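Local coordinates for bromo domain-containing protein (Trypanosoma cruzi, PDB 6NEY), which probably recognises acetylated lysine through its bromodomain and is thereby likely to take part in chromatin-linked control of transcription, at residues 18-31 / 98-112. Numbering follows the deposited sequence.
Sequences LVRSLDRPQDEGLF and LANIAERFEAFAKEQ
Arg24 lies flat on Phe108. The guanidinium and ring planes are 14° apart, and the two side chains run past each other in opposite directions. CD of Arg24 sits over the ring face, 3.7 Å from the Phe108 centroid. The cation-pi contact of CZ is off-centre, and NH2 reaches back over CG and CB. A bend at chi3 (-65°) brings NE and CZ of Arg24 back over CD2 and CG of Phe108. The opposite face of the guanidinium is covered by the Gln26 amide. At the guanidinium edge, Arg24 NE gives a nearly straight bond of 2.9 Å to Asp27 OD2, part of a salt bridge. A second, weak bond joins NH1 to OD1. These bonds probably fix the rotation of the group on the ring.

Asp27 turns its carboxylate at 90° to the ring of Phe105, with OD2 3.6 Å from CD1. OD1 receives a bond from a water. That water also donates to Gln26 OE1 and accepts from Arg104 NE, so it bridges the loop and the helix. No direct hydrogen bond joins the two segments.

This is the left-handed four-helix bundle of a bromodomain. The end of helix 12-21 (the Z helix) and the start of the ZA loop lie along helix 97-124 (the C helix). Val85 of helix 75-92 also touches Phe105.

Phe105 and Phe31 form an offset stack, centroids 4.2 Å apart. Leu30 CG lies over the opposite face of Phe31, toward its rim, and Ala102 CB meets the ring edge. Leu22 O lies in the Phe105 ring plane, 3.3 Å from CE1. Leu22 CD2 touches both Phe108 CE2 and Gln112 CB. Further along, Leu30 CD2 packs on Ile101 CG2 at 3.6 Å. The extended Glu28 side chain crosses Ile101 at about a right angle, its CG near CD1.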
ATOM      1  N   LEU A  18       6.056  -7.897  -1.116  1.00 17.99           N
ATOM      2  CA  LEU A  18       4.594  -7.766  -0.855  1.00 19.82           C
ATOM      3  C   LEU A  18       4.065  -6.482  -1.508  1.00 20.48           C
ATOM      4  O   LEU A  18       3.054  -6.525  -2.211  1.00 18.74           O
ATOM      5  CB  LEU A  18       4.357  -7.734   0.659  1.00 19.34           C
ATOM      6  CG  LEU A  18       2.906  -7.541   1.088  1.00 20.68           C
ATOM      7  CD1 LEU A  18       2.031  -8.653   0.541  1.00 22.63           C
ATOM      8  CD2 LEU A  18       2.827  -7.477   2.606  1.00 21.39           C
ATOM      9  N   VAL A  19       4.739  -5.358  -1.284  1.00 19.01           N
ATOM     10  CA  VAL A  19       4.259  -4.062  -1.850  1.00 20.81           C
ATOM     11  C   VAL A  19       4.302  -4.156  -3.382  1.00 21.59           C
ATOM     12  O   VAL A  19       3.340  -3.740  -4.033  1.00 20.85           O
ATOM     13  CB  VAL A  19       5.101  -2.881  -1.353  1.00 21.09           C
ATOM     14  CG1 VAL A  19       4.771  -1.639  -2.159  1.00 22.47           C
ATOM     15  CG2 VAL A  19       4.948  -2.658   0.151  1.00 21.99           C
ATOM     16  N   ARG A  20       5.377  -4.705  -3.952  1.00 22.43           N
ATOM     17  CA  ARG A  20       5.532  -4.767  -5.421  1.00 24.41           C
ATOM     18  C   ARG A  20       4.393  -5.613  -5.986  1.00 23.43           C
ATOM     19  O   ARG A  20       3.877  -5.269  -7.092  1.00 22.69           O
ATOM     20  CB  ARG A  20       6.918  -5.300  -5.787  1.00 25.96           C
ATOM     21  CG  ARG A  20       8.020  -4.317  -5.416  1.00 29.97           C
ATOM     22  CD  ARG A  20       9.372  -4.710  -5.982  1.00 33.48           C
ATOM     23  NE  ARG A  20       9.353  -4.644  -7.435  1.00 37.63           N
ATOM     24  CZ  ARG A  20       9.163  -3.520  -8.129  1.00 38.24           C
ATOM     25  N   SER A  21       3.986  -6.642  -5.239  1.00 20.92           N
ATOM     26  CA  SER A  21       2.924  -7.592  -5.653  1.00 21.95           C
ATOM     27  C   SER A  21       1.594  -6.840  -5.764  1.00 21.16           C
ATOM     28  O   SER A  21       0.711  -7.358  -6.444  1.00 22.48           O
ATOM     29  CB  SER A  21       2.824  -8.807  -4.747  1.00 21.04           C
ATOM     30  OG  SER A  21       2.086  -8.545  -3.556  1.00 21.81           O
ATOM     31  N   LEU A  22       1.469  -5.645  -5.164  1.00 20.41           N
ATOM     32  CA  LEU A  22       0.193  -4.881  -5.188  1.00 20.95           C
ATOM     33  C   LEU A  22       0.080  -4.062  -6.477  1.00 20.71           C
ATOM     34  O   LEU A  22      -1.023  -3.564  -6.752  1.00 20.76           O
ATOM     35  CB  LEU A  22       0.062  -3.990  -3.955  1.00 20.20           C
ATOM     36  CG  LEU A  22       0.248  -4.696  -2.615  1.00 21.33           C
ATOM     37  CD1 LEU A  22       0.007  -3.756  -1.457  1.00 22.03           C
ATOM     38  CD2 LEU A  22      -0.640  -5.932  -2.489  1.00 22.73           C
ATOM     39  N   ASP A  23       1.156  -3.932  -7.260  1.00 21.05           N
ATOM     40  CA  ASP A  23       1.122  -3.181  -8.540  1.00 21.64           C
ATOM     41  C   ASP A  23       0.680  -4.156  -9.642  1.00 22.88           C
ATOM     42  O   ASP A  23       1.530  -4.892 -10.171  1.00 22.63           O
ATOM     43  CB  ASP A  23       2.466  -2.512  -8.812  1.00 23.60           C
ATOM     44  CG  ASP A  23       2.505  -1.593 -10.023  1.00 29.08           C
ATOM     45  OD1 ASP A  23       1.443  -1.101 -10.455  1.00 30.35           O
ATOM     46  OD2 ASP A  23       3.621  -1.365 -10.519  1.00 35.49           O
ATOM     47  N   ARG A  24      -0.616  -4.182  -9.935  1.00 20.60           N
ATOM     48  CA  ARG A  24      -1.230  -5.094 -10.926  1.00 20.84           C
ATOM     49  C   ARG A  24      -1.380  -4.362 -12.256  1.00 20.97           C
ATOM     50  O   ARG A  24      -1.903  -3.241 -12.331  1.00 18.31           O
ATOM     51  CB  ARG A  24      -2.618  -5.546 -10.462  1.00 21.01           C
ATOM     52  CG  ARG A  24      -2.628  -6.186  -9.082  1.00 21.43           C
ATOM     53  CD  ARG A  24      -3.975  -6.823  -8.828  1.00 21.39           C
ATOM     54  NE  ARG A  24      -5.059  -5.835  -8.769  1.00 21.82           N
ATOM     55  CZ  ARG A  24      -6.336  -6.128  -8.580  1.00 21.21           C
ATOM     56  NH1 ARG A  24      -7.244  -5.164  -8.576  1.00 20.76           N
ATOM     57  NH2 ARG A  24      -6.703  -7.389  -8.417  1.00 20.99           N
ATOM     58  N   PRO A  25      -0.956  -5.005 -13.361  1.00 20.80           N
ATOM     59  CA  PRO A  25      -1.179  -4.456 -14.699  1.00 21.80           C
ATOM     60  C   PRO A  25      -2.640  -4.044 -14.957  1.00 20.62           C
ATOM     61  O   PRO A  25      -2.853  -3.033 -15.592  1.00 18.49           O
ATOM     62  CB  PRO A  25      -0.810  -5.628 -15.627  1.00 22.64           C
ATOM     63  CG  PRO A  25       0.121  -6.488 -14.826  1.00 23.28           C
ATOM     64  CD  PRO A  25      -0.256  -6.298 -13.381  1.00 22.76           C
ATOM     65  N   GLN A  26      -3.607  -4.811 -14.443  1.00 19.82           N
ATOM     66  CA  GLN A  26      -5.058  -4.554 -14.661  1.00 19.01           C
ATOM     67  C   GLN A  26      -5.463  -3.201 -14.054  1.00 17.95           C
ATOM     68  O   GLN A  26      -6.504  -2.642 -14.471  1.00 18.29           O
ATOM     69  CB  GLN A  26      -5.907  -5.703 -14.105  1.00 20.15           C
ATOM     70  CG  GLN A  26      -5.846  -5.832 -12.599  1.00 21.28           C
ATOM     71  CD  GLN A  26      -6.886  -6.793 -12.099  1.00 22.51           C
ATOM     72  OE1 GLN A  26      -8.056  -6.426 -11.939  1.00 25.17           O
ATOM     73  NE2 GLN A  26      -6.442  -8.011 -11.853  1.00 22.18           N
ATOM     74  N   ASP A  27      -4.679  -2.674 -13.106  1.00 18.53           N
ATOM     75  CA  ASP A  27      -5.003  -1.414 -12.380  1.00 19.33           C
ATOM     76  C   ASP A  27      -4.410  -0.194 -13.105  1.00 20.06           C
ATOM     77  O   ASP A  27      -4.591   0.945 -12.590  1.00 18.99           O
ATOM     78  CB  ASP A  27      -4.558  -1.509 -10.921  1.00 18.85           C
ATOM     79  CG  ASP A  27      -5.264  -2.571 -10.097  1.00 20.70           C
ATOM     80  OD1 ASP A  27      -6.388  -2.997 -10.488  1.00 19.71           O
ATOM     81  OD2 ASP A  27      -4.665  -2.998  -9.089  1.00 20.16           O
ATOM     82  N   GLU A  28      -3.759  -0.411 -14.269  1.00 20.05           N
ATOM     83  CA  GLU A  28      -3.370   0.638 -15.256  1.00 22.03           C
ATOM     84  C   GLU A  28      -2.617   1.775 -14.555  1.00 21.32           C
ATOM     85  O   GLU A  28      -2.812   2.962 -14.927  1.00 22.64           O
ATOM     86  CB  GLU A  28      -4.535   1.142 -16.117  1.00 23.99           C
ATOM     87  CG  GLU A  28      -5.676   1.801 -15.379  1.00 23.87           C
ATOM     88  CD  GLU A  28      -6.771   2.315 -16.304  1.00 28.94           C
ATOM     89  OE1 GLU A  28      -7.567   1.493 -16.773  1.00 24.18           O
ATOM     90  OE2 GLU A  28      -6.814   3.548 -16.573  1.00 28.86           O
ATOM     91  N   GLY A  29      -1.740   1.409 -13.625  1.00 20.11           N
ATOM     92  CA  GLY A  29      -0.753   2.307 -13.015  1.00 22.26           C
ATOM     93  C   GLY A  29      -1.393   3.289 -12.047  1.00 21.20           C
ATOM     94  O   GLY A  29      -0.713   4.222 -11.648  1.00 20.07           O
ATOM     95  N   LEU A  30      -2.659   3.088 -11.685  1.00 20.93           N
ATOM     96  CA  LEU A  30      -3.417   4.066 -10.867  1.00 22.53           C
ATOM     97  C   LEU A  30      -2.660   4.329  -9.561  1.00 20.84           C
ATOM     98  O   LEU A  30      -2.566   5.486  -9.167  1.00 21.21           O
ATOM     99  CB  LEU A  30      -4.818   3.502 -10.628  1.00 23.12           C
ATOM    100  CG  LEU A  30      -5.818   4.371  -9.877  1.00 26.59           C
ATOM    101  CD1 LEU A  30      -5.910   5.781 -10.458  1.00 28.41           C
ATOM    102  CD2 LEU A  30      -7.191   3.695  -9.933  1.00 25.16           C
ATOM    103  N   PHE A  31      -2.091   3.296  -8.937  1.00 19.71           N
ATOM    104  CA  PHE A  31      -1.433   3.412  -7.615  1.00 20.61           C
ATOM    105  C   PHE A  31       0.087   3.350  -7.751  1.00 21.01           C
ATOM    106  O   PHE A  31       0.766   3.465  -6.723  1.00 23.95           O
ATOM    107  CB  PHE A  31      -2.037   2.368  -6.665  1.00 20.43           C
ATOM    108  CG  PHE A  31      -3.519   2.583  -6.520  1.00 21.18           C
ATOM    109  CD1 PHE A  31      -3.988   3.714  -5.870  1.00 20.86           C
ATOM    110  CD2 PHE A  31      -4.431   1.719  -7.109  1.00 20.55           C
ATOM    111  CE1 PHE A  31      -5.351   3.950  -5.751  1.00 21.50           C
ATOM    112  CE2 PHE A  31      -5.791   1.979  -7.018  1.00 20.51           C
ATOM    113  CZ  PHE A  31      -6.244   3.083  -6.339  1.00 20.23           C
ATOM    114  N   LEU A  98     -12.178   4.267 -12.804  1.00 22.83           N
ATOM    115  CA  LEU A  98     -11.009   4.423 -11.903  1.00 23.43           C
ATOM    116  C   LEU A  98     -11.459   4.091 -10.475  1.00 21.90           C
ATOM    117  O   LEU A  98     -10.694   3.458  -9.746  1.00 19.55           O
ATOM    118  CB  LEU A  98     -10.424   5.841 -11.997  1.00 26.67           C
ATOM    119  CG  LEU A  98      -9.779   6.233 -13.330  1.00 29.55           C
ATOM    120  CD1 LEU A  98      -9.155   7.624 -13.242  1.00 31.86           C
ATOM    121  CD2 LEU A  98      -8.712   5.225 -13.760  1.00 30.95           C
ATOM    122  N   ALA A  99     -12.642   4.563 -10.052  1.00 21.03           N
ATOM    123  CA  ALA A  99     -13.144   4.306  -8.684  1.00 20.46           C
ATOM    124  C   ALA A  99     -13.387   2.796  -8.543  1.00 18.50           C
ATOM    125  O   ALA A  99     -13.086   2.283  -7.454  1.00 19.07           O
ATOM    126  CB  ALA A  99     -14.381   5.111  -8.387  1.00 21.42           C
ATOM    127  N   ASN A 100     -13.823   2.129  -9.616  1.00 19.23           N
ATOM    128  CA  ASN A 100     -14.067   0.652  -9.621  1.00 19.88           C
ATOM    129  C   ASN A 100     -12.728  -0.050  -9.431  1.00 19.69           C
ATOM    130  O   ASN A 100     -12.660  -1.026  -8.693  1.00 19.64           O
ATOM    131  CB  ASN A 100     -14.737   0.157 -10.905  1.00 22.62           C
ATOM    132  CG  ASN A 100     -16.161   0.656 -11.047  1.00 25.20           C
ATOM    133  OD1 ASN A 100     -16.747   1.148 -10.076  1.00 22.22           O
ATOM    134  ND2 ASN A 100     -16.725   0.481 -12.234  1.00 25.70           N
ATOM    135  N   ILE A 101     -11.684   0.426 -10.105  1.00 19.52           N
ATOM    136  CA  ILE A 101     -10.323  -0.136  -9.907  1.00 18.44           C
ATOM    137  C   ILE A 101      -9.922   0.079  -8.451  1.00 17.73           C
ATOM    138  O   ILE A 101      -9.399  -0.834  -7.864  1.00 18.89           O
ATOM    139  CB  ILE A 101      -9.308   0.486 -10.878  1.00 18.10           C
ATOM    140  CG1 ILE A 101      -9.565   0.013 -12.313  1.00 19.54           C
ATOM    141  CG2 ILE A 101      -7.890   0.189 -10.410  1.00 18.17           C
ATOM    142  CD1 ILE A 101      -8.805   0.815 -13.369  1.00 19.50           C
ATOM    143  N   ALA A 102     -10.086   1.284  -7.907  1.00 17.86           N
ATOM    144  CA  ALA A 102      -9.633   1.584  -6.528  1.00 19.33           C
ATOM    145  C   ALA A 102     -10.278   0.598  -5.545  1.00 18.53           C
ATOM    146  O   ALA A 102      -9.550   0.082  -4.651  1.00 18.29           O
ATOM    147  CB  ALA A 102      -9.950   3.002  -6.135  1.00 18.59           C
ATOM    148  N   GLU A 103     -11.579   0.350  -5.673  1.00 20.43           N
ATOM    149  CA  GLU A 103     -12.302  -0.530  -4.703  1.00 21.54           C
ATOM    150  C   GLU A 103     -11.834  -1.988  -4.894  1.00 21.12           C
ATOM    151  O   GLU A 103     -11.626  -2.693  -3.869  1.00 20.64           O
ATOM    152  CB  GLU A 103     -13.831  -0.435  -4.812  1.00 21.88           C
ATOM    153  CG  GLU A 103     -14.502  -1.121  -3.628  1.00 22.88           C
ATOM    154  CD  GLU A 103     -16.012  -1.006  -3.529  1.00 25.02           C
ATOM    155  OE1 GLU A 103     -16.644  -0.569  -4.503  1.00 25.80           O
ATOM    156  OE2 GLU A 103     -16.547  -1.435  -2.484  1.00 25.65           O
ATOM    157  N   ARG A 104     -11.600  -2.432  -6.126  1.00 19.90           N
ATOM    158  CA  ARG A 104     -11.097  -3.818  -6.335  1.00 19.76           C
ATOM    159  C   ARG A 104      -9.666  -3.911  -5.782  1.00 19.19           C
ATOM    160  O   ARG A 104      -9.298  -4.967  -5.192  1.00 18.01           O
ATOM    161  CB  ARG A 104     -11.146  -4.215  -7.810  1.00 21.96           C
ATOM    162  CG  ARG A 104     -12.542  -4.472  -8.359  1.00 22.15           C
ATOM    163  CD  ARG A 104     -12.444  -5.111  -9.734  1.00 23.70           C
ATOM    164  NE  ARG A 104     -11.785  -4.253 -10.707  1.00 21.50           N
ATOM    165  CZ  ARG A 104     -12.389  -3.398 -11.531  1.00 24.00           C
ATOM    166  NH1 ARG A 104     -11.670  -2.684 -12.391  1.00 23.58           N
ATOM    167  NH2 ARG A 104     -13.701  -3.281 -11.541  1.00 25.41           N
ATOM    168  N   PHE A 105      -8.857  -2.873  -6.006  1.00 18.60           N
ATOM    169  CA  PHE A 105      -7.447  -2.797  -5.554  1.00 18.82           C
ATOM    170  C   PHE A 105      -7.408  -2.866  -4.024  1.00 18.44           C
ATOM    171  O   PHE A 105      -6.598  -3.631  -3.467  1.00 17.74           O
ATOM    172  CB  PHE A 105      -6.765  -1.531  -6.069  1.00 19.26           C
ATOM    173  CG  PHE A 105      -5.467  -1.219  -5.379  1.00 20.16           C
ATOM    174  CD1 PHE A 105      -4.321  -1.930  -5.691  1.00 20.77           C
ATOM    175  CD2 PHE A 105      -5.388  -0.229  -4.402  1.00 22.52           C
ATOM    176  CE1 PHE A 105      -3.122  -1.656  -5.055  1.00 21.13           C
ATOM    177  CE2 PHE A 105      -4.183   0.032  -3.762  1.00 22.06           C
ATOM    178  CZ  PHE A 105      -3.058  -0.674  -4.094  1.00 21.82           C
ATOM    179  N   GLU A 106      -8.280  -2.114  -3.345  1.00 18.30           N
ATOM    180  CA  GLU A 106      -8.297  -2.082  -1.855  1.00 21.40           C
ATOM    181  C   GLU A 106      -8.581  -3.504  -1.341  1.00 20.87           C
ATOM    182  O   GLU A 106      -7.855  -3.967  -0.413  1.00 19.95           O
ATOM    183  CB  GLU A 106      -9.281  -1.024  -1.348  1.00 22.87           C
ATOM    184  CG  GLU A 106      -9.197  -0.752   0.147  1.00 28.43           C
ATOM    185  CD  GLU A 106     -10.334   0.157   0.617  1.00 31.58           C
ATOM    186  OE1 GLU A 106     -11.461   0.031   0.082  1.00 36.48           O
ATOM    187  OE2 GLU A 106     -10.103   0.999   1.486  1.00 37.67           O
ATOM    188  N   ALA A 107      -9.536  -4.198  -1.963  1.00 21.33           N
ATOM    189  CA  ALA A 107      -9.963  -5.561  -1.567  1.00 21.25           C
ATOM    190  C   ALA A 107      -8.812  -6.567  -1.790  1.00 20.70           C
ATOM    191  O   ALA A 107      -8.510  -7.406  -0.905  1.00 19.67           O
ATOM    192  CB  ALA A 107     -11.204  -5.932  -2.333  1.00 23.93           C
ATOM    193  N   PHE A 108      -8.165  -6.473  -2.946  1.00 19.53           N
ATOM    194  CA  PHE A 108      -6.977  -7.284  -3.317  1.00 20.39           C
ATOM    195  C   PHE A 108      -5.839  -7.069  -2.315  1.00 19.85           C
ATOM    196  O   PHE A 108      -5.276  -8.033  -1.821  1.00 20.24           O
ATOM    197  CB  PHE A 108      -6.527  -6.947  -4.736  1.00 20.92           C
ATOM    198  CG  PHE A 108      -5.179  -7.532  -5.065  1.00 22.60           C
ATOM    199  CD1 PHE A 108      -5.050  -8.893  -5.274  1.00 24.65           C
ATOM    200  CD2 PHE A 108      -4.047  -6.740  -5.128  1.00 25.32           C
ATOM    201  CE1 PHE A 108      -3.820  -9.457  -5.569  1.00 25.55           C
ATOM    202  CE2 PHE A 108      -2.815  -7.307  -5.428  1.00 25.26           C
ATOM    203  CZ  PHE A 108      -2.708  -8.656  -5.648  1.00 25.50           C
ATOM    204  N   ALA A 109      -5.547  -5.821  -1.962  1.00 17.96           N
ATOM    205  CA  ALA A 109      -4.438  -5.453  -1.059  1.00 19.93           C
ATOM    206  C   ALA A 109      -4.729  -6.045   0.330  1.00 20.16           C
ATOM    207  O   ALA A 109      -3.839  -6.675   0.914  1.00 19.54           O
ATOM    208  CB  ALA A 109      -4.293  -3.955  -1.033  1.00 20.12           C
ATOM    209  N   LYS A 110      -5.949  -5.888   0.831  1.00 20.02           N
ATOM    210  CA  LYS A 110      -6.370  -6.498   2.124  1.00 21.04           C
ATOM    211  C   LYS A 110      -6.114  -8.010   2.103  1.00 19.80           C
ATOM    212  O   LYS A 110      -5.593  -8.531   3.109  1.00 21.59           O
ATOM    213  CB  LYS A 110      -7.847  -6.278   2.431  1.00 21.98           C
ATOM    214  CG  LYS A 110      -8.322  -6.872   3.755  1.00 25.14           C
ATOM    215  CD  LYS A 110      -9.723  -6.430   4.117  1.00 28.49           C
ATOM    216  CE  LYS A 110     -10.516  -7.395   4.985  1.00 33.84           C
ATOM    217  NZ  LYS A 110      -9.667  -8.263   5.830  1.00 33.98           N
ATOM    218  N   GLU A 111      -6.496  -8.704   1.042  1.00 20.45           N
ATOM    219  CA  GLU A 111      -6.331 -10.180   0.950  1.00 20.86           C
ATOM    220  C   GLU A 111      -4.843 -10.534   0.987  1.00 21.00           C
ATOM    221  O   GLU A 111      -4.475 -11.484   1.709  1.00 21.20           O
ATOM    222  CB  GLU A 111      -6.956 -10.733  -0.321  1.00 23.64           C
ATOM    223  CG  GLU A 111      -7.043 -12.249  -0.308  1.00 26.98           C
ATOM    224  N   GLN A 112      -4.020  -9.807   0.228  1.00 19.98           N
ATOM    225  CA  GLN A 112      -2.570 -10.127   0.112  1.00 20.49           C
ATOM    226  C   GLN A 112      -1.942  -9.882   1.478  1.00 19.75           C
ATOM    227  O   GLN A 112      -1.156 -10.738   1.976  1.00 18.98           O
ATOM    228  CB  GLN A 112      -1.911  -9.285  -0.987  1.00 21.47           C
ATOM    229  CG  GLN A 112      -2.462  -9.601  -2.368  1.00 23.64           C
ATOM    230  CD  GLN A 112      -2.468 -11.084  -2.664  1.00 27.59           C
ATOM    231  OE1 GLN A 112      -1.425 -11.702  -2.785  1.00 32.55           O
ATOM    232  NE2 GLN A 112      -3.650 -11.675  -2.756  1.00 31.58           N
TER
HETATM  233  O   HOH W   1      -8.822  -3.831 -11.395  1.00 21.28           O